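Local coordinates for protein toll (Drosophila melanogaster, PDB 4LXR) that serves as the receptor for activated spaetzle, signalling in innate immunity and embryonic dorsal-ventral patterning, represented here by its leucine-rich-repeat ectodomain, at residues H630-H638 with L656-V667; E585-L593 with C610-L619. All coordinates share one frame; numbering follows the deposited sequence.

Contact 1 (H630-H638 with L656-V667). With NAG (2-acetamido-2-deoxy-beta-D-glucopyranose), chain K.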
loop_
_atom_site.group_PDB
_atom_site.type_symbol
_atom_site.label_atom_id
_atom_site.label_comp_id
_atom_site.label_asym_id
_atom_site.label_seq_id
_atom_site.Cartn_x
_atom_site.Cartn_y
_atom_site.Cartn_z
ATOM N N HIS A 630 -61.057 22.691 15.383
ATOM C CA HIS A 630 -60.698 23.895 14.642
ATOM C C HIS A 630 -59.273 23.817 14.113
ATOM O O HIS A 630 -58.442 23.068 14.632
ATOM C CB HIS A 630 -60.831 25.133 15.532
ATOM C CG HIS A 630 -62.236 25.431 15.944
ATOM N ND1 HIS A 630 -62.735 25.094 17.185
ATOM C CD2 HIS A 630 -63.250 26.036 15.282
ATOM C CE1 HIS A 630 -63.996 25.480 17.269
ATOM N NE2 HIS A 630 -64.333 26.051 16.126
ATOM N N VAL A 631 -58.998 24.600 13.077
ATOM C CA VAL A 631 -57.651 24.740 12.559
ATOM C C VAL A 631 -56.825 25.552 13.545
ATOM O O VAL A 631 -57.160 26.703 13.837
ATOM C CB VAL A 631 -57.647 25.443 11.194
ATOM C CG1 VAL A 631 -56.213 25.760 10.760
ATOM C CG2 VAL A 631 -58.358 24.578 10.151
ATOM N N PRO A 632 -55.744 24.958 14.070
ATOM C CA PRO A 632 -54.923 25.654 15.069
ATOM C C PRO A 632 -54.122 26.792 14.450
ATOM O O PRO A 632 -53.978 26.846 13.228
ATOM C CB PRO A 632 -53.984 24.559 15.572
ATOM C CG PRO A 632 -53.855 23.628 14.428
ATOM C CD PRO A 632 -55.202 23.629 13.739
ATOM N N ARG A 633 -53.629 27.690 15.297
ATOM C CA ARG A 633 -52.740 28.785 14.905
ATOM C C ARG A 633 -51.568 28.308 14.051
ATOM O O ARG A 633 -50.771 27.479 14.495
ATOM C CB ARG A 633 -52.186 29.453 16.160
ATOM C CG ARG A 633 -53.239 29.860 17.169
ATOM C CD ARG A 633 -52.592 30.540 18.377
ATOM N NE ARG A 633 -53.551 31.328 19.149
ATOM C CZ ARG A 633 -53.240 32.036 20.230
ATOM N NH1 ARG A 633 -51.993 32.055 20.678
ATOM N NH2 ARG A 633 -54.180 32.725 20.865
ATOM N N LEU A 634 -51.452 28.848 12.839
ATOM C CA LEU A 634 -50.424 28.408 11.890
ATOM C C LEU A 634 -49.261 29.392 11.794
ATOM O O LEU A 634 -49.451 30.597 11.944
ATOM C CB LEU A 634 -51.035 28.173 10.495
ATOM C CG LEU A 634 -52.110 27.087 10.400
ATOM C CD1 LEU A 634 -52.606 26.877 8.948
ATOM C CD2 LEU A 634 -51.610 25.778 10.988
ATOM N N PRO A 635 -48.047 28.878 11.538
ATOM C CA PRO A 635 -46.886 29.751 11.353
ATOM C C PRO A 635 -46.940 30.446 10.006
ATOM O O PRO A 635 -47.494 29.897 9.063
ATOM C CB PRO A 635 -45.707 28.774 11.376
ATOM C CG PRO A 635 -46.282 27.480 10.916
ATOM C CD PRO A 635 -47.688 27.451 11.444
ATOM N N ASN A 636 -46.373 31.642 9.918
ATOM C CA ASN A 636 -46.295 32.358 8.650
ATOM C C ASN A 636 -45.389 31.661 7.639
ATOM O O ASN A 636 -44.379 31.058 8.005
ATOM C CB ASN A 636 -45.825 33.792 8.885
ATOM C CG ASN A 636 -46.968 34.782 8.879
ATOM O OD1 ASN A 636 -47.049 35.647 8.004
ATOM N ND2 ASN A 636 -47.873 34.650 9.842
ATOM N N LEU A 637 -45.751 31.748 6.365
ATOM C CA LEU A 637 -44.953 31.135 5.307
ATOM C C LEU A 637 -43.800 32.043 4.891
ATOM O O LEU A 637 -44.019 33.193 4.500
ATOM C CB LEU A 637 -45.821 30.820 4.090
ATOM C CG LEU A 637 -45.168 29.968 3.002
ATOM C CD1 LEU A 637 -44.742 28.623 3.580
ATOM C CD2 LEU A 637 -46.115 29.779 1.814
ATOM N N HIS A 638 -42.575 31.527 4.981
ATOM C CA HIS A 638 -41.402 32.280 4.546
ATOM C C HIS A 638 -41.573 32.706 3.093
ATOM O O HIS A 638 -42.121 31.963 2.278
ATOM C CB HIS A 638 -40.123 31.460 4.724
ATOM C CG HIS A 638 -39.744 31.232 6.156
ATOM N ND1 HIS A 638 -38.588 30.579 6.526
ATOM C CD2 HIS A 638 -40.366 31.577 7.309
ATOM C CE1 HIS A 638 -38.514 30.530 7.845
ATOM N NE2 HIS A 638 -39.581 31.127 8.344
ATOM N N LEU A 656 -63.988 25.773 8.903
ATOM C CA LEU A 656 -62.699 26.338 8.535
ATOM C C LEU A 656 -62.655 27.808 8.956
ATOM O O LEU A 656 -63.698 28.455 9.072
ATOM C CB LEU A 656 -62.475 26.211 7.030
ATOM C CG LEU A 656 -62.329 24.792 6.476
ATOM C CD1 LEU A 656 -62.190 24.812 4.957
ATOM C CD2 LEU A 656 -61.140 24.072 7.115
ATOM N N PRO A 657 -61.448 28.344 9.202
ATOM C CA PRO A 657 -61.365 29.776 9.507
ATOM C C PRO A 657 -61.443 30.564 8.204
ATOM O O PRO A 657 -61.453 29.945 7.134
ATOM C CB PRO A 657 -59.976 29.913 10.139
ATOM C CG PRO A 657 -59.174 28.843 9.489
ATOM C CD PRO A 657 -60.130 27.688 9.259
ATOM N N SER A 658 -61.501 31.892 8.278
ATOM C CA SER A 658 -61.527 32.701 7.059
ATOM C C SER A 658 -60.155 32.730 6.378
ATOM O O SER A 658 -59.128 32.467 7.009
ATOM C CB SER A 658 -62.039 34.118 7.333
ATOM O OG SER A 658 -61.005 34.968 7.762
ATOM N N ALA A 659 -60.150 33.041 5.085
ATOM C CA ALA A 659 -58.931 33.012 4.285
ATOM C C ALA A 659 -57.935 34.117 4.653
ATOM O O ALA A 659 -56.800 34.101 4.190
ATOM C CB ALA A 659 -59.275 33.076 2.803
ATOM N N ASN A 660 -58.358 35.072 5.477
ATOM C CA ASN A 660 -57.489 36.180 5.883
ATOM C C ASN A 660 -56.615 35.860 7.089
ATOM O O ASN A 660 -55.771 36.660 7.487
ATOM C CB ASN A 660 -58.313 37.435 6.161
ATOM C CG ASN A 660 -58.596 38.227 4.905
ATOM O OD1 ASN A 660 -57.724 38.378 4.048
ATOM N ND2 ASN A 660 -59.818 38.733 4.781
ATOM N N THR A 661 -56.823 34.680 7.658
ATOM C CA THR A 661 -56.138 34.269 8.875
ATOM C C THR A 661 -54.630 34.133 8.657
ATOM O O THR A 661 -54.204 33.513 7.695
ATOM C CB THR A 661 -56.736 32.946 9.393
ATOM O OG1 THR A 661 -58.154 33.101 9.537
ATOM C CG2 THR A 661 -56.135 32.553 10.729
ATOM N N PRO A 662 -53.821 34.744 9.540
ATOM C CA PRO A 662 -52.357 34.648 9.444
ATOM C C PRO A 662 -51.863 33.201 9.371
ATOM O O PRO A 662 -52.350 32.348 10.121
ATOM C CB PRO A 662 -51.860 35.338 10.733
ATOM C CG PRO A 662 -53.089 35.625 11.561
ATOM C CD PRO A 662 -54.241 35.672 10.603
ATOM N N GLY A 663 -50.914 32.940 8.470
ATOM C CA GLY A 663 -50.433 31.592 8.206
ATOM C C GLY A 663 -51.363 30.825 7.274
ATOM O O GLY A 663 -51.003 30.495 6.142
ATOM N N TYR A 664 -52.574 30.559 7.759
ATOM C CA TYR A 664 -53.615 29.870 7.009
ATOM C C TYR A 664 -53.923 30.544 5.663
ATOM O O TYR A 664 -54.399 29.889 4.733
ATOM C CB TYR A 664 -54.884 29.777 7.874
ATOM C CG TYR A 664 -56.084 29.125 7.201
ATOM C CD1 TYR A 664 -56.258 27.748 7.233
ATOM C CD2 TYR A 664 -57.049 29.890 6.549
ATOM C CE1 TYR A 664 -57.347 27.151 6.639
ATOM C CE2 TYR A 664 -58.152 29.295 5.939
ATOM C CZ TYR A 664 -58.291 27.926 5.990
ATOM O OH TYR A 664 -59.375 27.312 5.389
ATOM N N GLU A 665 -53.646 31.842 5.554
ATOM C CA GLU A 665 -53.915 32.590 4.320
ATOM C C GLU A 665 -52.996 32.212 3.158
ATOM O O GLU A 665 -53.265 32.570 2.012
ATOM C CB GLU A 665 -53.801 34.096 4.567
ATOM C CG GLU A 665 -52.395 34.574 4.912
ATOM C CD GLU A 665 -52.313 36.081 5.075
ATOM O OE1 GLU A 665 -53.324 36.765 4.810
ATOM O OE2 GLU A 665 -51.238 36.582 5.472
ATOM N N SER A 666 -51.914 31.499 3.456
ATOM C CA SER A 666 -50.870 31.221 2.470
ATOM C C SER A 666 -50.809 29.752 2.106
ATOM O O SER A 666 -49.965 29.344 1.319
ATOM C CB SER A 666 -49.508 31.630 3.030
ATOM O OG SER A 666 -49.601 32.851 3.730
ATOM N N VAL A 667 -51.681 28.960 2.724
ATOM C CA VAL A 667 -51.771 27.528 2.461
ATOM C C VAL A 667 -52.073 27.264 0.984
ATOM O O VAL A 667 -52.963 27.891 0.404
ATOM C CB VAL A 667 -52.890 26.886 3.314
ATOM C CG1 VAL A 667 -53.254 25.489 2.786
ATOM C CG2 VAL A 667 -52.488 26.845 4.788
HETATM C C1 NAG K . -49.716 33.765 -2.695
HETATM C C2 NAG K . -49.261 34.749 -1.616
HETATM C C3 NAG K . -48.551 35.935 -2.259
HETATM C C4 NAG K . -47.398 35.448 -3.126
HETATM C C5 NAG K . -47.891 34.415 -4.140
HETATM C C6 NAG K . -46.766 33.777 -4.921
HETATM C C7 NAG K . -50.530 34.868 0.485
HETATM C C8 NAG K . -51.742 35.427 1.170
HETATM N N2 NAG K . -50.380 35.201 -0.802
HETATM O O3 NAG K . -48.067 36.820 -1.254
HETATM O O4 NAG K . -46.824 36.553 -3.815
HETATM O O5 NAG K . -48.583 33.346 -3.473
HETATM O O6 NAG K . -46.123 32.761 -4.163
HETATM O O7 NAG K . -49.724 34.138 1.071
HETATM O O HOH W 1 -53.115 31.133 12.364
HETATM O O HOH W 2 -49.719 34.838 6.849
HETATM O O HOH W 3 -47.730 33.858 5.610
#
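The backbones of Asn636 and Gly663 come within 4.2 Å, CA to CA, yet neither segment is regular helix or strand, and polar contact between them runs through water. Gly663, at a positive phi of 81°, brings its CA to 3.5 Å from Pro635 O. Three waters fill the polar seam. One joins Leu634 N to Pro662 O; a second accepts from Gly663 N, 2.8 Å from the water, and donates to Asn636 OD1 and Glu665 OE2; the third accepts from Leu637 N and donates to Ser666 OG. Ser666 OG also donates to O7 of an N-acetylglucosamine at 3.0 Å. The apolar layer centres on Tyr664. Pro657 CG sits over the centre of one face of its ring, 3.5 Å above the plane. Leu634 CD1 reaches the ring edge and lies 3.8 Å from Tyr664 CB, while Val631 CG2 packs on Pro657 CD at 3.7 Å. Leu646 adds to this layer, and Gln684 O takes the Tyr664 hydroxyl. Consecutive loops stacked about an apolar interior in this way are characteristic of a leucine-rich-repeat solenoid, here joining the LRRNT region to LRR 16 and the start of LRR 17.

Contact 2 (E585-L593 with C610-L619)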
loop_
_atom_site.group_PDB
_atom_site.type_symbol
_atom_site.label_atom_id
_atom_site.label_comp_id
_atom_site.label_asym_id
_atom_site.label_seq_id
_atom_site.Cartn_x
_atom_site.Cartn_y
_atom_site.Cartn_z
ATOM N N GLU A 585 -33.659 10.061 -2.346
ATOM C CA GLU A 585 -34.634 10.802 -3.127
ATOM C C GLU A 585 -34.737 12.205 -2.554
ATOM O O GLU A 585 -34.937 12.377 -1.352
ATOM C CB GLU A 585 -35.976 10.078 -3.122
ATOM C CG GLU A 585 -35.811 8.608 -3.469
ATOM C CD GLU A 585 -37.108 7.921 -3.812
ATOM O OE1 GLU A 585 -38.163 8.589 -3.796
ATOM O OE2 GLU A 585 -37.065 6.705 -4.100
ATOM N N PRO A 586 -34.565 13.215 -3.415
ATOM C CA PRO A 586 -34.411 14.612 -2.987
ATOM C C PRO A 586 -35.567 15.190 -2.153
ATOM O O PRO A 586 -35.310 16.062 -1.320
ATOM C CB PRO A 586 -34.229 15.376 -4.308
ATOM C CG PRO A 586 -34.693 14.437 -5.390
ATOM C CD PRO A 586 -34.423 13.059 -4.873
ATOM N N GLN A 587 -36.799 14.720 -2.349
ATOM C CA GLN A 587 -37.916 15.246 -1.561
ATOM C C GLN A 587 -37.964 14.666 -0.140
ATOM O O GLN A 587 -38.803 15.059 0.669
ATOM C CB GLN A 587 -39.262 15.060 -2.282
ATOM C CG GLN A 587 -39.825 13.650 -2.254
ATOM C CD GLN A 587 -39.127 12.707 -3.216
ATOM O OE1 GLN A 587 -38.267 13.117 -4.000
ATOM N NE2 GLN A 587 -39.488 11.431 -3.152
ATOM N N THR A 588 -37.048 13.749 0.156
ATOM C CA THR A 588 -36.958 13.129 1.475
ATOM C C THR A 588 -36.138 13.994 2.413
ATOM O O THR A 588 -36.192 13.832 3.633
ATOM C CB THR A 588 -36.278 11.750 1.407
ATOM O OG1 THR A 588 -36.652 11.089 0.194
ATOM C CG2 THR A 588 -36.690 10.894 2.591
ATOM N N LEU A 589 -35.364 14.905 1.835
ATOM C CA LEU A 589 -34.454 15.735 2.612
ATOM C C LEU A 589 -35.236 16.821 3.325
ATOM O O LEU A 589 -35.631 17.809 2.714
ATOM C CB LEU A 589 -33.405 16.361 1.700
ATOM C CG LEU A 589 -32.560 15.372 0.892
ATOM C CD1 LEU A 589 -31.642 16.122 -0.048
ATOM C CD2 LEU A 589 -31.751 14.473 1.813
ATOM N N ILE A 590 -35.467 16.640 4.619
ATOM C CA ILE A 590 -36.290 17.590 5.353
ATOM C C ILE A 590 -35.609 18.188 6.579
ATOM O O ILE A 590 -34.718 17.586 7.183
ATOM C CB ILE A 590 -37.644 16.974 5.766
ATOM C CG1 ILE A 590 -37.425 15.788 6.711
ATOM C CG2 ILE A 590 -38.457 16.582 4.516
ATOM C CD1 ILE A 590 -38.719 15.225 7.292
ATOM N N CYS A 591 -36.039 19.395 6.923
ATOM C CA CYS A 591 -35.613 20.045 8.151
ATOM C C CYS A 591 -36.844 20.391 8.990
ATOM O O CYS A 591 -37.752 21.074 8.515
ATOM C CB CYS A 591 -34.802 21.303 7.837
ATOM S SG CYS A 591 -33.147 20.973 7.144
ATOM N N PRO A 592 -36.887 19.902 10.236
ATOM C CA PRO A 592 -38.017 20.166 11.136
ATOM C C PRO A 592 -38.253 21.660 11.389
ATOM O O PRO A 592 -37.350 22.480 11.238
ATOM C CB PRO A 592 -37.596 19.470 12.437
ATOM C CG PRO A 592 -36.644 18.396 12.003
ATOM C CD PRO A 592 -35.909 18.968 10.826
ATOM N N LEU A 593 -39.489 21.998 11.737
ATOM C CA LEU A 593 -39.844 23.335 12.194
ATOM C C LEU A 593 -40.343 23.191 13.628
ATOM O O LEU A 593 -41.394 22.596 13.881
ATOM C CB LEU A 593 -40.928 23.958 11.301
ATOM C CG LEU A 593 -41.579 25.255 11.801
ATOM C CD1 LEU A 593 -40.561 26.381 11.905
ATOM C CD2 LEU A 593 -42.742 25.667 10.922
ATOM N N CYS A 610 -44.043 19.603 12.082
ATOM C CA CYS A 610 -43.900 20.442 10.897
ATOM C C CYS A 610 -42.477 20.348 10.367
ATOM O O CYS A 610 -41.528 20.307 11.139
ATOM C CB CYS A 610 -44.223 21.907 11.223
ATOM S SG CYS A 610 -45.754 22.187 12.174
ATOM N N HIS A 611 -42.319 20.313 9.051
ATOM C CA HIS A 611 -40.973 20.332 8.483
ATOM C C HIS A 611 -40.960 21.058 7.153
ATOM O O HIS A 611 -42.010 21.388 6.598
ATOM C CB HIS A 611 -40.421 18.915 8.308
ATOM C CG HIS A 611 -41.231 18.068 7.376
ATOM N ND1 HIS A 611 -42.215 17.209 7.818
ATOM C CD2 HIS A 611 -41.217 17.958 6.027
ATOM C CE1 HIS A 611 -42.762 16.598 6.782
ATOM N NE2 HIS A 611 -42.173 17.035 5.683
ATOM N N VAL A 612 -39.754 21.285 6.649
ATOM C CA VAL A 612 -39.536 21.969 5.388
ATOM C C VAL A 612 -38.841 21.024 4.419
ATOM O O VAL A 612 -37.896 20.317 4.785
ATOM C CB VAL A 612 -38.687 23.241 5.587
ATOM C CG1 VAL A 612 -38.082 23.704 4.280
ATOM C CG2 VAL A 612 -39.521 24.345 6.207
ATOM N N ARG A 613 -39.321 21.008 3.185
ATOM C CA ARG A 613 -38.769 20.162 2.145
ATOM C C ARG A 613 -38.157 21.095 1.112
ATOM O O ARG A 613 -38.884 21.805 0.422
ATOM C CB ARG A 613 -39.898 19.345 1.514
ATOM C CG ARG A 613 -39.453 18.216 0.611
ATOM C CD ARG A 613 -40.599 17.796 -0.308
ATOM N NE ARG A 613 -41.828 17.513 0.419
ATOM C CZ ARG A 613 -43.014 18.028 0.119
ATOM N NH1 ARG A 613 -43.144 18.859 -0.903
ATOM N NH2 ARG A 613 -44.079 17.706 0.836
ATOM N N THR A 614 -36.831 21.125 1.008
ATOM C CA THR A 614 -36.197 22.102 0.123
ATOM C C THR A 614 -36.333 21.776 -1.361
ATOM O O THR A 614 -36.286 22.679 -2.197
ATOM C CB THR A 614 -34.709 22.335 0.466
ATOM O OG1 THR A 614 -34.095 21.085 0.792
ATOM C CG2 THR A 614 -34.577 23.288 1.644
ATOM N N TYR A 615 -36.505 20.498 -1.691
ATOM C CA TYR A 615 -36.602 20.097 -3.091
ATOM C C TYR A 615 -37.674 20.887 -3.854
ATOM O O TYR A 615 -37.452 21.293 -4.993
ATOM C CB TYR A 615 -36.841 18.589 -3.232
ATOM C CG TYR A 615 -37.317 18.189 -4.614
ATOM C CD1 TYR A 615 -36.420 18.059 -5.668
ATOM C CD2 TYR A 615 -38.664 17.955 -4.867
ATOM C CE1 TYR A 615 -36.839 17.703 -6.931
ATOM C CE2 TYR A 615 -39.102 17.600 -6.140
ATOM C CZ TYR A 615 -38.183 17.475 -7.170
ATOM O OH TYR A 615 -38.603 17.118 -8.436
ATOM N N ASP A 616 -38.825 21.118 -3.232
ATOM C CA ASP A 616 -39.855 21.932 -3.875
ATOM C C ASP A 616 -40.282 23.122 -3.022
ATOM O O ASP A 616 -41.327 23.721 -3.262
ATOM C CB ASP A 616 -41.071 21.088 -4.283
ATOM C CG ASP A 616 -41.590 20.224 -3.155
ATOM O OD1 ASP A 616 -41.151 20.408 -1.991
ATOM O OD2 ASP A 616 -42.436 19.352 -3.436
ATOM N N LYS A 617 -39.459 23.464 -2.035
ATOM C CA LYS A 617 -39.722 24.617 -1.175
ATOM C C LYS A 617 -41.090 24.542 -0.509
ATOM O O LYS A 617 -41.902 25.468 -0.621
ATOM C CB LYS A 617 -39.582 25.925 -1.956
ATOM C CG LYS A 617 -38.239 26.088 -2.658
ATOM C CD LYS A 617 -38.093 27.492 -3.231
ATOM C CE LYS A 617 -36.725 27.713 -3.855
ATOM N NZ LYS A 617 -36.563 29.123 -4.302
ATOM N N ALA A 618 -41.338 23.437 0.186
ATOM C CA ALA A 618 -42.615 23.242 0.854
ATOM C C ALA A 618 -42.519 23.218 2.372
ATOM O O ALA A 618 -41.721 22.478 2.947
ATOM C CB ALA A 618 -43.291 21.975 0.348
ATOM N N LEU A 619 -43.341 24.044 3.012
ATOM C CA LEU A 619 -43.600 23.929 4.439
ATOM C C LEU A 619 -44.739 22.928 4.647
ATOM O O LEU A 619 -45.859 23.126 4.165
ATOM C CB LEU A 619 -43.985 25.281 5.023
ATOM C CG LEU A 619 -44.463 25.240 6.475
ATOM C CD1 LEU A 619 -43.304 24.902 7.426
ATOM C CD2 LEU A 619 -45.143 26.541 6.863
HETATM O O HOH W 4 -36.291 18.335 0.134
HETATM O O HOH W 5 -40.934 14.977 2.393
#
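Ile590 CD1 lies over one face of the His611 ring, 3.9 Å from the centroid and 14° off the normal, a CH-pi contact, while Ile590 CG2 comes to 3.4 Å from His611 CD2. In the guanidinium plane of Arg613, the edge meets Asp616, whose OD2 forms a salt bridge with NH1 at 2.7 Å, and a water that donates to Gln587 O. The Tyr615 ring is met obliquely, by Pro586 CB at 3.7 Å from its CD1 and by Gln587 CB. A second water ties Pro586 O and Leu589 O to Tyr615 N. Between the antiparallel strands, Cys591 and Val612 form a hydrogen-bonded pair: Cys591 N donates to Val612 O at 3.0 Å, and Val612 N to Cys591 O at 2.7 Å. Leu593 N extends the ladder to Cys610 O, and Leu593 CD2 packs on Leu619 CD1 at 3.6 Å. Disulfides from Cys591 to Cys540 and from Cys610 to Cys604 tie the two strands to other parts of the same chain. The arrangement is a strand of the LRRCT region added antiparallel to the edge of the LRRNT beta hairpin, in which Lys617 and Ala618 face Arg613 as a G1 beta bulge.

Contact 2 closes before contact 1 opens along the chain, and their centres lie 19 Å apart. Strands 590-592, 609-613 and 618-622 start a mixed sheet that continues in parallel through 643-647 and 669-671; contact 2 forms its outer antiparallel end, whereas contact 1 joins the loops following 618-622 and 643-647. The two meet directly: Leu637 CD1 is 3.7 Å from Leu619 CB, and Pro635 CG is 4.0 Å from Leu593 CD2. Met644 of strand 643-647 touches both Leu637 and Leu619, giving them a common apolar neighbour. Together they carry the ectodomain from the LRRCT region of its first repeat block through the LRRNT cap into the second block, probably the membrane-proximal one.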